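Local structure of putative uncharacterized protein (Coprinopsis cinerea, 3W9A) at residues Asn158-Asp162 with Leu181-Asn187. The protein is the catalytic domain of a family 131 glycoside hydrolase, a beta-jelly-roll enzyme that probably cleaves beta-glucan chains. Numbering follows the deposited sequence.
Sequences NFAYD and LVKVVQN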
ATOM      1  N   ASN A 158       9.045   1.363   5.170  1.00 12.36           N
ATOM      2  CA  ASN A 158       7.951   1.217   6.115  1.00 12.34           C
ATOM      3  C   ASN A 158       7.250   2.528   6.213  1.00 11.66           C
ATOM      4  O   ASN A 158       7.902   3.569   6.296  1.00 11.79           O
ATOM      5  CB  ASN A 158       8.453   0.846   7.512  1.00 12.48           C
ATOM      6  CG  ASN A 158       9.408  -0.320   7.499  1.00 13.03           C
ATOM      7  OD1 ASN A 158      10.538  -0.241   8.037  1.00 13.90           O
ATOM      8  ND2 ASN A 158       8.971  -1.423   6.907  1.00 12.92           N
ATOM      9  N   PHE A 159       5.926   2.488   6.222  1.00 11.31           N
ATOM     10  CA  PHE A 159       5.126   3.687   6.407  1.00 10.97           C
ATOM     11  C   PHE A 159       3.961   3.457   7.327  1.00 11.09           C
ATOM     12  O   PHE A 159       3.425   2.333   7.437  1.00 11.09           O
ATOM     13  CB  PHE A 159       4.554   4.177   5.091  1.00 11.02           C
ATOM     14  CG  PHE A 159       5.590   4.580   4.076  1.00 11.12           C
ATOM     15  CD1 PHE A 159       6.198   5.828   4.144  1.00 11.45           C
ATOM     16  CD2 PHE A 159       5.939   3.732   3.047  1.00 11.23           C
ATOM     17  CE1 PHE A 159       7.133   6.226   3.197  1.00 11.43           C
ATOM     18  CE2 PHE A 159       6.873   4.109   2.097  1.00 11.24           C
ATOM     19  CZ  PHE A 159       7.464   5.367   2.164  1.00 11.49           C
ATOM     20  N   ALA A 160       3.555   4.541   7.971  1.00 10.72           N
ATOM     21  CA  ALA A 160       2.202   4.654   8.468  1.00 10.79           C
ATOM     22  C   ALA A 160       1.641   6.052   8.202  1.00 11.20           C
ATOM     23  O   ALA A 160       2.297   7.086   8.453  1.00 10.71           O
ATOM     24  CB  ALA A 160       2.120   4.276   9.938  1.00 10.73           C
ATOM     25  N   TYR A 161       0.425   6.077   7.649  1.00 11.54           N
ATOM     26  CA  TYR A 161      -0.349   7.289   7.547  1.00 11.54           C
ATOM     27  C   TYR A 161      -1.040   7.514   8.900  1.00 11.94           C
ATOM     28  O   TYR A 161      -1.812   6.693   9.368  1.00 12.19           O
ATOM     29  CB  TYR A 161      -1.403   7.193   6.439  1.00 11.57           C
ATOM     30  CG  TYR A 161      -0.920   6.878   5.034  1.00 11.41           C
ATOM     31  CD1 TYR A 161       0.395   7.130   4.623  1.00 11.46           C
ATOM     32  CD2 TYR A 161      -1.801   6.357   4.098  1.00 11.27           C
ATOM     33  CE1 TYR A 161       0.814   6.858   3.328  1.00 11.56           C
ATOM     34  CE2 TYR A 161      -1.404   6.099   2.800  1.00 11.47           C
ATOM     35  CZ  TYR A 161      -0.095   6.342   2.411  1.00 11.62           C
ATOM     36  OH  TYR A 161       0.286   6.061   1.110  1.00 12.01           O
ATOM     37  N   ASP A 162      -0.727   8.636   9.527  1.00 12.43           N
ATOM     38  CA  ASP A 162      -1.276   9.028  10.816  1.00 13.02           C
ATOM     39  C   ASP A 162      -2.434   9.936  10.477  1.00 12.98           C
ATOM     40  O   ASP A 162      -2.222  11.122  10.211  1.00 12.77           O
ATOM     41  CB  ASP A 162      -0.172   9.792  11.564  1.00 13.73           C
ATOM     42  CG  ASP A 162      -0.602  10.325  12.916  1.00 14.33           C
ATOM     43  OD1 ASP A 162      -1.802  10.585  13.138  1.00 14.67           O
ATOM     44  OD2 ASP A 162       0.308  10.480  13.768  1.00 14.88           O
ATOM     45  N   LEU A 181       9.434   3.056  13.178  1.00 15.24           N
ATOM     46  CA  LEU A 181       8.835   4.224  12.567  1.00 15.09           C
ATOM     47  C   LEU A 181       9.112   5.489  13.390  1.00 15.16           C
ATOM     48  O   LEU A 181       9.024   5.484  14.620  1.00 14.51           O
ATOM     49  CB  LEU A 181       7.315   4.031  12.426  1.00 14.79           C
ATOM     50  CG  LEU A 181       6.859   2.923  11.469  1.00 14.91           C
ATOM     51  CD1 LEU A 181       5.373   2.619  11.644  1.00 14.90           C
ATOM     52  CD2 LEU A 181       7.167   3.307  10.030  1.00 14.93           C
ATOM     53  N   VAL A 182       9.459   6.555  12.680  1.00 15.95           N
ATOM     54  CA  VAL A 182       9.599   7.885  13.253  1.00 16.76           C
ATOM     55  C   VAL A 182       8.633   8.763  12.474  1.00 16.99           C
ATOM     56  O   VAL A 182       8.413   8.532  11.271  1.00 16.97           O
ATOM     57  CB  VAL A 182      11.059   8.398  13.137  1.00 16.80           C
ATOM     58  CG1 VAL A 182      11.211   9.808  13.696  1.00 17.17           C
ATOM     59  CG2 VAL A 182      12.008   7.459  13.864  1.00 16.75           C
ATOM     60  N   LYS A 183       8.038   9.743  13.155  1.00 16.91           N
ATOM     61  CA  LYS A 183       7.134  10.687  12.507  1.00 17.12           C
ATOM     62  C   LYS A 183       7.937  11.736  11.720  1.00 17.76           C
ATOM     63  O   LYS A 183       8.549  12.629  12.297  1.00 17.89           O
ATOM     64  CB  LYS A 183       6.202  11.353  13.524  1.00 16.94           C
ATOM     65  CG  LYS A 183       5.043  12.094  12.874  1.00 17.02           C
ATOM     66  CD  LYS A 183       3.955  12.495  13.865  1.00 16.77           C
ATOM     67  CE  LYS A 183       2.719  13.039  13.146  1.00 16.58           C
ATOM     68  NZ  LYS A 183       1.505  13.138  14.012  1.00 16.20           N
ATOM     69  N   VAL A 184       7.929  11.613  10.399  1.00 17.68           N
ATOM     70  CA  VAL A 184       8.755  12.457   9.517  1.00 17.87           C
ATOM     71  C   VAL A 184       7.981  13.644   8.951  1.00 18.02           C
ATOM     72  O   VAL A 184       8.571  14.648   8.535  1.00 18.90           O
ATOM     73  CB  VAL A 184       9.366  11.630   8.360  1.00 17.83           C
ATOM     74  CG1 VAL A 184      10.487  10.746   8.884  1.00 17.61           C
ATOM     75  CG2 VAL A 184       8.301  10.785   7.657  1.00 17.52           C
ATOM     76  N   VAL A 185       6.656  13.547   8.934  1.00 17.84           N
ATOM     77  CA  VAL A 185       5.829  14.688   8.556  1.00 17.72           C
ATOM     78  C   VAL A 185       4.700  14.875   9.571  1.00 18.11           C
ATOM     79  O   VAL A 185       3.854  13.993   9.758  1.00 16.77           O
ATOM     80  CB  VAL A 185       5.258  14.579   7.118  1.00 17.55           C
ATOM     81  CG1 VAL A 185       4.492  15.849   6.758  1.00 17.94           C
ATOM     82  CG2 VAL A 185       6.368  14.327   6.096  1.00 17.39           C
ATOM     83  N   GLN A 186       4.705  16.042  10.212  1.00 18.35           N
ATOM     84  CA  GLN A 186       3.637  16.444  11.115  1.00 18.95           C
ATOM     85  C   GLN A 186       2.371  16.586  10.319  1.00 19.00           C
ATOM     86  O   GLN A 186       2.424  16.843   9.118  1.00 17.98           O
ATOM     87  CB  GLN A 186       3.961  17.783  11.780  1.00 19.25           C
ATOM     88  CG  GLN A 186       5.111  17.728  12.761  1.00 19.58           C
ATOM     89  CD  GLN A 186       4.889  16.695  13.834  1.00 20.25           C
ATOM     90  OE1 GLN A 186       3.846  16.687  14.492  1.00 20.59           O
ATOM     91  NE2 GLN A 186       5.854  15.800  14.006  1.00 20.20           N
ATOM     92  N   ASN A 187       1.233  16.465  10.997  1.00 19.55           N
ATOM     93  CA  ASN A 187      -0.063  16.414  10.308  1.00 19.37           C
ATOM     94  C   ASN A 187      -0.356  17.704   9.554  1.00 19.52           C
ATOM     95  O   ASN A 187      -0.078  18.792  10.051  1.00 19.87           O
ATOM     96  CB  ASN A 187      -1.200  16.083  11.282  1.00 19.27           C
ATOM     97  CG  ASN A 187      -1.387  14.590  11.480  1.00 19.58           C
ATOM     98  OD1 ASN A 187      -2.492  14.064  11.338  1.00 20.49           O
ATOM     99  ND2 ASN A 187      -0.318  13.903  11.783  1.00 18.57           N
TER
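Lys183 reaches Asp162 to form a salt bridge across the intervening strand 169-176, with Lys183 NZ 2.9 Å from Asp162 OD2. The lysine chain runs extended from CG to its tip, crossing the aspartate side chain at about a right angle. Its ammonium group meets the oxygen from above the carboxylate plane, 62° out of it, while Lys183 CE follows at 3.6 Å from the same Asp162 OD2. Asp162 is placed for this by CG standing anti to the backbone N (chi1 178°). OD2 also accepts a hydrogen bond from Trp173 NE1, so two donors, one on the lysine and one on the indole, hold this buried oxygen. The side-chain amide of Asn187 lies beside the pair, its plane turned 78° from the carboxylate.

Apolar contact is made at the other end by the branched tip of Leu181. Leu181 CD1 rests against Ala160 CB at 4.0 Å, and Leu181 CD2 touches Asn158 CB at 3.7 Å, so the two methyls of one leucine meet alternate residues on the same face of strand 157-164. His97 of strand 93-101 touches both Ala160 and Leu181.

No backbone hydrogen bond joins the two segments: strand 169-176 separates them, pairing antiparallel with both strand 157-164 and strand 182-189. Val184 and Val185 form a classic beta bulge opposite Leu172, where the chain turns a corner between Lys183 and Asn187. On the reverse face of strand 157-164, Phe159 and Tyr161 pack on Leu126 of strand 124-128, in the other sheet of the jelly roll.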